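Local coordinates for protein glucanase (Clostridium thermocellum, PDB 5GXX) that probably hydrolyses cellulose chains internally as a family 9 endoglucanase of the cellulosome, pairing a catalytic module with a cellulose-binding-type module, at residues V32-G36 and S471-A475; K56-P60 and A187-Y191; V108-D114 and R134-G139; P361-H367 and K379-L384. The protein carries 1 engineered substitution. All coordinates share one frame; numbering follows the deposited sequence.

Contact 1 (V32-G36 and S471-A475)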
loop_
_atom_site.group_PDB
_atom_site.type_symbol
_atom_site.label_atom_id
_atom_site.label_comp_id
_atom_site.label_asym_id
_atom_site.label_seq_id
_atom_site.Cartn_x
_atom_site.Cartn_y
_atom_site.Cartn_z
ATOM N N VAL A 32 25.552 4.780 31.954
ATOM C CA VAL A 32 25.227 4.039 30.738
ATOM C C VAL A 32 25.138 4.992 29.546
ATOM O O VAL A 32 24.175 5.745 29.430
ATOM C CB VAL A 32 23.921 3.252 30.899
ATOM C CG1 VAL A 32 23.765 2.274 29.736
ATOM C CG2 VAL A 32 23.896 2.470 32.225
ATOM N N GLU A 33 26.131 4.952 28.658
ATOM C CA GLU A 33 26.283 5.956 27.603
ATOM C C GLU A 33 25.153 5.866 26.596
ATOM O O GLU A 33 24.819 6.872 25.960
ATOM C CB GLU A 33 27.633 5.807 26.883
ATOM C CG GLU A 33 27.798 4.495 26.145
ATOM C CD GLU A 33 29.106 4.444 25.383
ATOM O OE1 GLU A 33 29.394 5.415 24.647
ATOM O OE2 GLU A 33 29.840 3.446 25.512
ATOM N N TRP A 34 24.567 4.679 26.472
ATOM C CA TRP A 34 23.458 4.460 25.538
ATOM C C TRP A 34 22.077 4.592 26.177
ATOM O O TRP A 34 21.080 4.164 25.577
ATOM C CB TRP A 34 23.596 3.088 24.882
ATOM C CG TRP A 34 23.875 1.936 25.822
ATOM C CD1 TRP A 34 25.098 1.526 26.282
ATOM C CD2 TRP A 34 22.907 1.051 26.409
ATOM N NE1 TRP A 34 24.948 0.433 27.104
ATOM C CE2 TRP A 34 23.621 0.107 27.183
ATOM C CE3 TRP A 34 21.512 0.937 26.320
ATOM C CZ2 TRP A 34 22.986 -0.920 27.887
ATOM C CZ3 TRP A 34 20.876 -0.094 27.022
ATOM C CH2 TRP A 34 21.619 -1.003 27.800
ATOM N N ARG A 35 21.989 5.159 27.379
ATOM C CA ARG A 35 20.689 5.466 27.968
ATOM C C ARG A 35 20.566 6.964 28.209
ATOM O O ARG A 35 21.484 7.594 28.737
ATOM C CB ARG A 35 20.455 4.727 29.287
ATOM C CG ARG A 35 20.193 3.207 29.204
ATOM C CD ARG A 35 18.974 2.811 28.349
ATOM N NE ARG A 35 17.919 3.812 28.509
ATOM C CZ ARG A 35 17.217 3.962 29.632
ATOM N NH1 ARG A 35 17.337 3.100 30.643
ATOM N NH2 ARG A 35 16.355 4.976 29.745
ATOM N N GLY A 36 19.425 7.531 27.820
ATOM C CA GLY A 36 19.080 8.909 28.150
ATOM C C GLY A 36 17.727 8.924 28.842
ATOM O O GLY A 36 17.123 7.861 29.004
ATOM N N SER A 471 19.689 6.438 15.504
ATOM C CA SER A 471 20.404 6.763 16.750
ATOM C C SER A 471 20.320 5.671 17.811
ATOM O O SER A 471 19.360 4.908 17.846
ATOM C CB SER A 471 19.934 8.104 17.323
ATOM O OG SER A 471 18.545 8.089 17.631
ATOM N N SER A 472 21.334 5.611 18.665
ATOM C CA SER A 472 21.425 4.552 19.674
ATOM C C SER A 472 22.329 4.912 20.857
ATOM O O SER A 472 22.308 4.182 21.851
ATOM C CB SER A 472 21.863 3.224 19.044
ATOM O OG SER A 472 21.257 2.126 19.704
ATOM N N TRP A 473 23.093 6.009 20.782
ATOM C CA TRP A 473 24.011 6.373 21.875
ATOM C C TRP A 473 23.733 7.759 22.457
ATOM O O TRP A 473 24.566 8.659 22.333
ATOM C CB TRP A 473 25.474 6.309 21.408
ATOM C CG TRP A 473 25.968 4.932 21.200
ATOM C CD1 TRP A 473 26.597 4.143 22.116
ATOM C CD2 TRP A 473 25.890 4.170 19.993
ATOM N NE1 TRP A 473 26.921 2.934 21.552
ATOM C CE2 TRP A 473 26.496 2.920 20.248
ATOM C CE3 TRP A 473 25.364 4.428 18.718
ATOM C CZ2 TRP A 473 26.583 1.924 19.280
ATOM C CZ3 TRP A 473 25.462 3.440 17.749
ATOM C CH2 TRP A 473 26.070 2.200 18.039
ATOM N N PRO A 474 22.558 7.960 23.078
ATOM C CA PRO A 474 21.414 7.061 23.168
ATOM C C PRO A 474 20.462 7.308 22.001
ATOM O O PRO A 474 20.551 8.344 21.324
ATOM C CB PRO A 474 20.734 7.516 24.459
ATOM C CG PRO A 474 20.993 9.022 24.497
ATOM C CD PRO A 474 22.324 9.218 23.809
ATOM N N ALA A 475 19.518 6.397 21.789
ATOM C CA ALA A 475 18.438 6.698 20.848
ATOM C C ALA A 475 17.849 8.066 21.182
ATOM O O ALA A 475 17.701 8.403 22.354
ATOM C CB ALA A 475 17.353 5.614 20.922
HETATM O O HOH W 1 19.040 4.183 23.626
#
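A single water joins W34 to the residue after P474: it donates to W34 O at 2.8 Å and accepts from A475 N at 2.9 Å. No direct hydrogen bond spans these two loops, so the remaining contact is packing. P474, preceded by a cis peptide, rests its CB against W34 O and G36 N alike, 3.6 Å from each. Segment 32-36 is tightly folded here, V32 to R35 forming a type I turn closed by R35 N bonding to V32 O. This is an interface between the family 9 catalytic part and the loop 471-475, which belongs to the sequence of the cellulose-binding-type module; modular endoglucanases of this family commonly dock the two rigidly. E33 and W473 run alongside each other, with E33 OE1 4.0 Å from W473 CD1 and the carboxylate plane 69° from the indole plane. That carboxylate is held by R443 through a salt bridge and by E441 N, and E441 also accepts from W473 NE1, so residues of the 441-443 loop serve both side chains. W34 CG sits between backbone N and carbonyl carbon (chi1 48°), which swings the indole off toward helix 7-20 and leaves CB to meet S472 O at 3.5 Å.

Contact 2 (K56-P60 and A187-Y191)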
loop_
_atom_site.group_PDB
_atom_site.type_symbol
_atom_site.label_atom_id
_atom_site.label_comp_id
_atom_site.label_asym_id
_atom_site.label_seq_id
_atom_site.Cartn_x
_atom_site.Cartn_y
_atom_site.Cartn_z
ATOM N N LYS A 56 6.586 -0.522 33.747
ATOM C CA LYS A 56 6.906 -0.466 35.168
ATOM C C LYS A 56 5.867 -1.335 35.885
ATOM O O LYS A 56 4.687 -0.980 36.029
ATOM C CB LYS A 56 6.973 0.988 35.670
ATOM C CG LYS A 56 7.889 1.905 34.868
ATOM C CD LYS A 56 7.901 3.307 35.472
ATOM C CE LYS A 56 8.561 4.287 34.546
ATOM N NZ LYS A 56 8.507 5.633 35.166
ATOM N N PHE A 57 6.294 -2.528 36.289
ATOM C CA PHE A 57 5.447 -3.487 36.995
ATOM C C PHE A 57 5.829 -3.451 38.467
ATOM O O PHE A 57 6.876 -3.982 38.832
ATOM C CB PHE A 57 5.656 -4.923 36.505
ATOM C CG PHE A 57 4.991 -5.263 35.191
ATOM C CD1 PHE A 57 3.610 -5.328 35.088
ATOM C CD2 PHE A 57 5.754 -5.673 34.095
ATOM C CE1 PHE A 57 3.012 -5.724 33.889
ATOM C CE2 PHE A 57 5.174 -6.064 32.888
ATOM C CZ PHE A 57 3.781 -6.097 32.786
ATOM N N ASN A 58 5.020 -2.834 39.319
ATOM C CA ASN A 58 5.470 -2.554 40.681
ATOM C C ASN A 58 5.723 -3.771 41.560
ATOM O O ASN A 58 6.512 -3.662 42.494
ATOM C CB ASN A 58 4.489 -1.636 41.429
ATOM C CG ASN A 58 4.589 -0.179 41.024
ATOM O OD1 ASN A 58 4.921 0.137 39.882
ATOM N ND2 ASN A 58 4.321 0.719 41.980
ATOM N N LEU A 59 5.052 -4.894 41.305
ATOM C CA LEU A 59 5.253 -6.067 42.157
ATOM C C LEU A 59 6.690 -6.587 42.019
ATOM O O LEU A 59 7.408 -6.627 43.019
ATOM C CB LEU A 59 4.185 -7.157 41.959
ATOM C CG LEU A 59 4.295 -8.428 42.813
ATOM C CD1 LEU A 59 4.331 -8.129 44.312
ATOM C CD2 LEU A 59 3.134 -9.358 42.483
ATOM N N PRO A 60 7.131 -7.002 40.813
ATOM C CA PRO A 60 8.544 -7.388 40.749
ATOM C C PRO A 60 9.513 -6.221 40.956
ATOM O O PRO A 60 10.651 -6.451 41.367
ATOM C CB PRO A 60 8.687 -7.972 39.334
ATOM C CG PRO A 60 7.598 -7.255 38.548
ATOM C CD PRO A 60 6.458 -7.219 39.523
ATOM N N ALA A 187 -1.623 -6.221 35.617
ATOM C CA ALA A 187 -0.471 -7.107 35.405
ATOM C C ALA A 187 -0.870 -8.566 35.170
ATOM O O ALA A 187 -0.006 -9.442 35.111
ATOM C CB ALA A 187 0.501 -7.006 36.571
ATOM N N ASN A 188 -2.162 -8.853 35.032
ATOM C CA ASN A 188 -2.565 -10.236 34.816
ATOM C C ASN A 188 -2.015 -10.839 33.532
ATOM O O ASN A 188 -2.085 -10.233 32.461
ATOM C CB ASN A 188 -4.079 -10.360 34.790
ATOM C CG ASN A 188 -4.687 -10.202 36.162
ATOM O OD1 ASN A 188 -3.980 -10.032 37.160
ATOM N ND2 ASN A 188 -6.007 -10.281 36.219
ATOM N N GLY A 189 -1.458 -12.037 33.679
ATOM C CA GLY A 189 -0.793 -12.736 32.595
ATOM C C GLY A 189 0.671 -12.345 32.488
ATOM O O GLY A 189 1.392 -13.007 31.749
ATOM N N PHE A 190 1.100 -11.322 33.228
ATOM C CA PHE A 190 2.510 -10.911 33.256
ATOM C C PHE A 190 3.083 -11.175 34.649
ATOM O O PHE A 190 4.010 -11.976 34.819
ATOM C CB PHE A 190 2.664 -9.435 32.854
ATOM C CG PHE A 190 2.110 -9.113 31.488
ATOM C CD1 PHE A 190 2.847 -9.362 30.338
ATOM C CD2 PHE A 190 0.816 -8.622 31.352
ATOM C CE1 PHE A 190 2.335 -9.081 29.072
ATOM C CE2 PHE A 190 0.286 -8.349 30.091
ATOM C CZ PHE A 190 1.043 -8.574 28.942
ATOM N N TYR A 191 2.472 -10.542 35.646
ATOM C CA TYR A 191 2.798 -10.745 37.057
ATOM C C TYR A 191 1.517 -10.938 37.892
ATOM O O TYR A 191 1.269 -10.215 38.857
ATOM C CB TYR A 191 3.654 -9.579 37.575
ATOM C CG TYR A 191 5.047 -9.595 36.967
ATOM C CD1 TYR A 191 6.020 -10.472 37.440
ATOM C CD2 TYR A 191 5.386 -8.762 35.905
ATOM C CE1 TYR A 191 7.291 -10.524 36.873
ATOM C CE2 TYR A 191 6.668 -8.804 35.329
ATOM C CZ TYR A 191 7.611 -9.676 35.832
ATOM O OH TYR A 191 8.878 -9.728 35.292
#
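An aromatic cluster beside a ligand-occupied pocket joins F57 and P60, at the start of helix 58-75, to F190 and Y191 of a long loop. F57 is the hub, touching A187, F190 and Y191. The edge of Y191 points at the face of F57, a T-shaped pair with centroids 5.0 Å apart and planes at 63°, the closest carbons being F57 CD2 and Y191 CE2 at 3.5 Å. One face of the Y191 ring takes a CH-pi contact from P60, whose CG stands 3.5 Å from the Y191 ring centroid and only 3° off the normal. Thus the tyrosine is fixed from two directions. F57 CZ reaches F190 CB at 3.5 Å; the two phenylalanine rings are near parallel but slid apart, hardly overlapping. A187 CB adds a methyl 3.8 Å from F57 CD1. With CG anti to the carbonyl carbon (chi1 -77°), F57 projects from the N-cap position across to this loop. The loop itself is pinned by A187 O, which accepts from both F190 N and Y191 N. At the polar end, Y191 OH bonds to D50, and close to the Y191 side chain lies a Tris molecule whose O3 hydroxyl donates to F190 O. Such an aromatic wall beside an acidic residue is consistent with the sugar-binding cleft of family 9 glycoside hydrolases.

Contact 3 (V108-D114 and R134-G139)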
loop_
_atom_site.group_PDB
_atom_site.type_symbol
_atom_site.label_atom_id
_atom_site.label_comp_id
_atom_site.label_asym_id
_atom_site.label_seq_id
_atom_site.Cartn_x
_atom_site.Cartn_y
_atom_site.Cartn_z
ATOM N N VAL A 108 -2.391 3.316 45.359
ATOM C CA VAL A 108 -1.094 3.654 44.768
ATOM C C VAL A 108 -1.203 3.485 43.261
ATOM O O VAL A 108 -2.067 2.731 42.799
ATOM C CB VAL A 108 0.060 2.755 45.316
ATOM C CG1 VAL A 108 0.223 2.943 46.830
ATOM C CG2 VAL A 108 -0.135 1.271 44.959
ATOM N N VAL A 109 -0.354 4.187 42.513
ATOM C CA VAL A 109 -0.081 3.840 41.121
ATOM C C VAL A 109 0.729 2.549 41.200
ATOM O O VAL A 109 1.783 2.537 41.844
ATOM C CB VAL A 109 0.771 4.909 40.403
ATOM C CG1 VAL A 109 1.202 4.414 39.028
ATOM C CG2 VAL A 109 -0.008 6.217 40.266
ATOM N N TYR A 110 0.242 1.486 40.565
ATOM C CA TYR A 110 0.921 0.184 40.638
ATOM C C TYR A 110 1.463 -0.339 39.315
ATOM O O TYR A 110 2.073 -1.410 39.279
ATOM C CB TYR A 110 0.020 -0.865 41.309
ATOM C CG TYR A 110 -1.136 -1.404 40.484
ATOM C CD1 TYR A 110 -2.381 -0.768 40.480
ATOM C CD2 TYR A 110 -1.002 -2.584 39.744
ATOM C CE1 TYR A 110 -3.446 -1.289 39.739
ATOM C CE2 TYR A 110 -2.052 -3.103 38.991
ATOM C CZ TYR A 110 -3.281 -2.454 39.005
ATOM O OH TYR A 110 -4.324 -2.966 38.261
ATOM N N GLN A 111 1.234 0.395 38.231
ATOM C CA GLN A 111 1.769 0.022 36.937
ATOM C C GLN A 111 1.848 1.227 36.015
ATOM O O GLN A 111 0.965 2.084 36.025
ATOM C CB GLN A 111 0.906 -1.079 36.313
ATOM C CG GLN A 111 1.462 -1.664 35.029
ATOM C CD GLN A 111 0.783 -2.948 34.627
ATOM O OE1 GLN A 111 0.557 -3.838 35.446
ATOM N NE2 GLN A 111 0.491 -3.067 33.341
ATOM N N ILE A 112 2.903 1.306 35.211
ATOM C CA ILE A 112 2.976 2.286 34.126
ATOM C C ILE A 112 3.214 1.520 32.836
ATOM O O ILE A 112 4.166 0.757 32.727
ATOM C CB ILE A 112 4.118 3.321 34.277
ATOM C CG1 ILE A 112 4.082 4.083 35.612
ATOM C CG2 ILE A 112 4.142 4.296 33.080
ATOM C CD1 ILE A 112 2.871 4.966 35.853
ATOM N N GLY A 113 2.334 1.698 31.858
ATOM C CA GLY A 113 2.426 0.944 30.621
ATOM C C GLY A 113 1.490 -0.254 30.593
ATOM O O GLY A 113 1.187 -0.871 31.624
ATOM N N ASP A 114 1.030 -0.560 29.385
ATOM C CA ASP A 114 0.149 -1.679 29.090
ATOM C C ASP A 114 1.029 -2.793 28.556
ATOM O O ASP A 114 1.725 -2.603 27.563
ATOM C CB ASP A 114 -0.844 -1.237 28.008
ATOM C CG ASP A 114 -1.846 -2.322 27.634
ATOM O OD1 ASP A 114 -1.469 -3.317 26.977
ATOM O OD2 ASP A 114 -3.044 -2.150 27.943
ATOM N N ARG A 134 1.330 5.922 26.928
ATOM C CA ARG A 134 1.376 4.930 27.988
ATOM C C ARG A 134 0.381 5.216 29.111
ATOM O O ARG A 134 0.431 6.281 29.740
ATOM C CB ARG A 134 2.791 4.878 28.569
ATOM C CG ARG A 134 3.791 4.320 27.588
ATOM C CD ARG A 134 5.205 4.843 27.829
ATOM N NE ARG A 134 5.784 4.603 29.151
ATOM C CZ ARG A 134 6.282 3.436 29.559
ATOM N NH1 ARG A 134 6.223 2.371 28.772
ATOM N NH2 ARG A 134 6.833 3.338 30.767
ATOM N N PRO A 135 -0.495 4.243 29.398
ATOM C CA PRO A 135 -1.421 4.430 30.504
ATOM C C PRO A 135 -0.782 4.227 31.879
ATOM O O PRO A 135 0.362 3.770 31.984
ATOM C CB PRO A 135 -2.461 3.334 30.262
ATOM C CG PRO A 135 -1.676 2.244 29.638
ATOM C CD PRO A 135 -0.725 2.959 28.707
ATOM N N TYR A 136 -1.516 4.558 32.931
ATOM C CA TYR A 136 -1.140 4.147 34.276
ATOM C C TYR A 136 -2.324 3.462 34.941
ATOM O O TYR A 136 -3.460 3.511 34.436
ATOM C CB TYR A 136 -0.624 5.326 35.093
ATOM C CG TYR A 136 -1.654 6.393 35.406
ATOM C CD1 TYR A 136 -2.407 6.313 36.576
ATOM C CD2 TYR A 136 -1.857 7.482 34.558
ATOM C CE1 TYR A 136 -3.346 7.282 36.898
ATOM C CE2 TYR A 136 -2.804 8.456 34.870
ATOM C CZ TYR A 136 -3.538 8.340 36.042
ATOM O OH TYR A 136 -4.472 9.301 36.378
ATOM N N PHE A 137 -2.037 2.803 36.060
ATOM C CA PHE A 137 -3.019 1.991 36.759
ATOM C C PHE A 137 -2.930 2.251 38.254
ATOM O O PHE A 137 -1.837 2.326 38.817
ATOM C CB PHE A 137 -2.787 0.512 36.420
ATOM C CG PHE A 137 -2.833 0.237 34.950
ATOM C CD1 PHE A 137 -1.697 0.395 34.159
ATOM C CD2 PHE A 137 -4.025 -0.132 34.343
ATOM C CE1 PHE A 137 -1.735 0.176 32.785
ATOM C CE2 PHE A 137 -4.082 -0.356 32.971
ATOM C CZ PHE A 137 -2.939 -0.204 32.187
ATOM N N VAL A 138 -4.083 2.431 38.891
ATOM C CA VAL A 138 -4.161 2.722 40.315
ATOM C C VAL A 138 -5.008 1.649 40.991
ATOM O O VAL A 138 -5.927 1.094 40.378
ATOM C CB VAL A 138 -4.733 4.127 40.565
ATOM C CG1 VAL A 138 -3.704 5.171 40.130
ATOM C CG2 VAL A 138 -6.055 4.310 39.811
ATOM N N GLY A 139 -4.653 1.317 42.229
ATOM C CA GLY A 139 -5.361 0.298 43.001
ATOM C C GLY A 139 -4.776 0.140 44.391
ATOM O O GLY A 139 -3.913 0.921 44.801
#
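Around F137 the two antiparallel strands slip by one residue: Y110 N bonds to F137 O at 2.8 Å and F137 N to Q111 O at 3.1 Å, so two residues face one in a beta bulge. Y110 N is thereby satisfied, but Q111 N is buried without a partner. The bulge also turns the Y110 side chain. Its CG lies between backbone N and carbonyl carbon (chi1 74°), which brings the ring over the neighbouring strand, where F137 CB approaches one face, 4.2 Å from the Y110 centroid, while V138 O and G139 N come to its edge. Q111 runs alongside F137 on the same sheet face, with F137 CD1 3.7 Å from Q111 CB. Extended from a CG anti to N (chi1 -173°), Q111 bends back at the amide to give NE2 to G113 O, a bond of 2.9 Å that is almost straight and lies in the amide plane; A186 O takes another NE2 bond. The opposite sheet face carries V109 CG2 against V138 CG1 and I112 CD1 at 3.6 Å from Y136 CB. Beyond the strands, G113 N closes on P135 O. In the three-stranded antiparallel sheet, 108-112 is the middle strand, flanked by 56-57 and 136-139, with V108 and Y110 resting on helix 142-158.

Contact 4 (P361-H367 and K379-L384)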
loop_
_atom_site.group_PDB
_atom_site.type_symbol
_atom_site.label_atom_id
_atom_site.label_comp_id
_atom_site.label_asym_id
_atom_site.label_seq_id
_atom_site.Cartn_x
_atom_site.Cartn_y
_atom_site.Cartn_z
ATOM N N PRO A 361 20.863 -10.930 24.577
ATOM C CA PRO A 361 19.756 -10.915 25.534
ATOM C C PRO A 361 18.491 -10.329 24.910
ATOM O O PRO A 361 18.575 -9.470 24.013
ATOM C CB PRO A 361 20.275 -10.028 26.667
ATOM C CG PRO A 361 21.285 -9.122 25.997
ATOM C CD PRO A 361 21.934 -9.977 24.931
ATOM N N HIS A 362 17.333 -10.791 25.384
ATOM C CA HIS A 362 16.032 -10.333 24.883
ATOM C C HIS A 362 15.735 -8.962 25.480
ATOM O O HIS A 362 14.936 -8.815 26.405
ATOM C CB HIS A 362 14.956 -11.376 25.237
ATOM C CG HIS A 362 13.661 -11.199 24.502
ATOM N ND1 HIS A 362 13.455 -11.640 23.210
ATOM C CD2 HIS A 362 12.496 -10.637 24.900
ATOM C CE1 HIS A 362 12.212 -11.366 22.852
ATOM N NE2 HIS A 362 11.614 -10.749 23.855
ATOM N N HIS A 363 16.420 -7.942 24.972
ATOM C CA HIS A 363 16.395 -6.622 25.606
ATOM C C HIS A 363 16.418 -5.573 24.500
ATOM O O HIS A 363 17.382 -5.464 23.728
ATOM C CB HIS A 363 17.591 -6.458 26.560
ATOM C CG HIS A 363 17.504 -5.251 27.437
ATOM N ND1 HIS A 363 17.753 -3.974 26.967
ATOM C CD2 HIS A 363 17.210 -5.121 28.751
ATOM C CE1 HIS A 363 17.601 -3.113 27.957
ATOM N NE2 HIS A 363 17.283 -3.784 29.050
ATOM N N ARG A 364 15.328 -4.817 24.413
ATOM C CA ARG A 364 15.108 -3.897 23.296
ATOM C C ARG A 364 16.136 -2.774 23.194
ATOM O O ARG A 364 16.704 -2.518 22.129
ATOM C CB ARG A 364 13.714 -3.282 23.450
ATOM C CG ARG A 364 12.610 -4.223 22.985
ATOM C CD ARG A 364 11.284 -3.800 23.584
ATOM N NE ARG A 364 10.150 -4.676 23.270
ATOM C CZ ARG A 364 9.856 -5.786 23.941
ATOM N NH1 ARG A 364 10.610 -6.190 24.957
ATOM N NH2 ARG A 364 8.812 -6.530 23.575
ATOM N N THR A 365 16.380 -2.120 24.322
ATOM C CA THR A 365 17.218 -0.935 24.277
ATOM C C THR A 365 18.686 -1.308 24.167
ATOM O O THR A 365 19.436 -0.593 23.493
ATOM C CB THR A 365 16.907 0.007 25.449
ATOM O OG1 THR A 365 15.529 0.399 25.362
ATOM C CG2 THR A 365 17.744 1.287 25.380
ATOM N N ALA A 366 19.079 -2.458 24.715
ATOM C CA ALA A 366 20.466 -2.896 24.520
ATOM C C ALA A 366 20.729 -3.320 23.078
ATOM O O ALA A 366 21.848 -3.206 22.571
ATOM C CB ALA A 366 20.820 -4.031 25.468
ATOM N N HIS A 367 19.693 -3.818 22.408
ATOM C CA HIS A 367 19.772 -4.241 21.019
ATOM C C HIS A 367 20.026 -3.054 20.089
ATOM O O HIS A 367 20.976 -3.086 19.299
ATOM C CB HIS A 367 18.489 -4.991 20.656
ATOM C CG HIS A 367 18.419 -5.440 19.231
ATOM N ND1 HIS A 367 17.227 -5.522 18.541
ATOM C CD2 HIS A 367 19.386 -5.822 18.361
ATOM C CE1 HIS A 367 17.463 -5.942 17.310
ATOM N NE2 HIS A 367 18.765 -6.132 17.176
ATOM N N LYS A 379 23.717 -8.063 15.466
ATOM C CA LYS A 379 24.463 -7.989 16.724
ATOM C C LYS A 379 23.921 -6.835 17.545
ATOM O O LYS A 379 23.556 -5.794 16.997
ATOM C CB LYS A 379 25.963 -7.768 16.472
ATOM C CG LYS A 379 26.656 -8.971 15.864
ATOM C CD LYS A 379 28.092 -8.635 15.471
ATOM C CE LYS A 379 28.757 -9.834 14.797
ATOM N NZ LYS A 379 29.249 -10.844 15.780
ATOM N N HIS A 380 23.855 -7.017 18.860
ATOM C CA HIS A 380 23.433 -5.912 19.733
ATOM C C HIS A 380 24.420 -4.752 19.629
ATOM O O HIS A 380 25.650 -4.937 19.604
ATOM C CB HIS A 380 23.408 -6.339 21.202
ATOM C CG HIS A 380 22.177 -7.093 21.586
ATOM N ND1 HIS A 380 21.486 -7.873 20.683
ATOM C CD2 HIS A 380 21.505 -7.173 22.757
ATOM C CE1 HIS A 380 20.453 -8.429 21.291
ATOM N NE2 HIS A 380 20.440 -8.019 22.548
ATOM N N ARG A 381 23.869 -3.544 19.629
ATOM C CA ARG A 381 24.708 -2.349 19.604
ATOM C C ARG A 381 25.309 -1.995 20.961
ATOM O O ARG A 381 26.332 -1.299 21.006
ATOM C CB ARG A 381 23.946 -1.172 18.997
ATOM C CG ARG A 381 23.708 -1.412 17.506
ATOM C CD ARG A 381 22.641 -0.474 16.936
ATOM N NE ARG A 381 23.163 0.673 16.216
ATOM C CZ ARG A 381 22.403 1.668 15.765
ATOM N NH1 ARG A 381 21.097 1.693 16.007
ATOM N NH2 ARG A 381 22.968 2.674 15.113
ATOM N N HIS A 382 24.707 -2.503 22.039
ATOM C CA HIS A 382 25.137 -2.183 23.404
ATOM C C HIS A 382 25.361 -3.412 24.255
ATOM O O HIS A 382 24.775 -4.456 23.991
ATOM C CB HIS A 382 24.132 -1.268 24.097
ATOM C CG HIS A 382 23.690 -0.144 23.218
ATOM N ND1 HIS A 382 24.575 0.805 22.750
ATOM C CD2 HIS A 382 22.489 0.136 22.656
ATOM C CE1 HIS A 382 23.930 1.626 21.937
ATOM N NE2 HIS A 382 22.657 1.264 21.889
ATOM N N VAL A 383 26.201 -3.259 25.279
ATOM C CA VAL A 383 26.501 -4.368 26.187
ATOM C C VAL A 383 25.662 -4.224 27.444
ATOM O O VAL A 383 25.827 -3.264 28.191
ATOM C CB VAL A 383 27.978 -4.396 26.609
ATOM C CG1 VAL A 383 28.281 -5.624 27.471
ATOM C CG2 VAL A 383 28.848 -4.418 25.370
ATOM N N LEU A 384 24.757 -5.170 27.666
ATOM C CA LEU A 384 23.901 -5.147 28.860
ATOM C C LEU A 384 24.643 -5.785 30.049
ATOM O O LEU A 384 24.266 -6.839 30.596
ATOM C CB LEU A 384 22.571 -5.869 28.574
ATOM C CG LEU A 384 21.486 -5.764 29.649
ATOM C CD1 LEU A 384 20.848 -4.373 29.736
ATOM C CD2 LEU A 384 20.395 -6.791 29.325
#
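The H380 ring has H367 CA over the centre of one face, 3.8 Å from the H380 ring centroid, and P361 O in plane at its edge, where H380 NE2 donates at 2.8 Å onto a carbonyl lone pair. On the other side of the H380 plane, P361 CD lies near the rim, 3.4 Å from H380 NE2. The H367 ring meets that of H380 obliquely, planes 41° apart, with H367 CD2 3.7 Å from H380 ND1. L384 CD1 lies over one face of H363, an offset CH-pi contact set by CG anti to backbone N (chi1 -172°). In its own plane, H363 ND1 accepts from A366 N at 3.0 Å, capping the N terminus of the short helix 364-367. H382 brings CD2 to 3.2 Å from T365 O, near the ring plane; its ND1 bonds to E441 and NE2 to S472. R381 N reaches H367 O at 2.9 Å from above the carbonyl plane, and H382 N reaches A366 O at 3.0 Å. A366 CB packs on L384 CB, and helix 7-20 backs the leucine. P361-R364 ends a family 9 signature that in relatives borders the substrate cleft; here it leads into a helical turn capped by H363.

How the contacts relate
From the N terminus, the chain first passes 32-36, which finds its partner only at 471-475, so contact 1 encloses all the others. Next comes 56-60, then 108-114, which pairs with 134-139 after 19 intervening residues; contact 3 therefore nests inside contact 2, completed at 187-191. Contact 4 follows in series, joining 361-367 to 379-384. Contacts 2 and 3 share the small sheet, since K56 N bonds to I112 O between adjacent strands. Contacts 1 and 4 also touch: S472 OG and H382 NE2 probably hydrogen-bond at 2.7 Å. Contacts 2, 3 and 4 all lie within the family 9 range, and contact 1, the longest closure, joins that range to the cellulose-binding-type sequence.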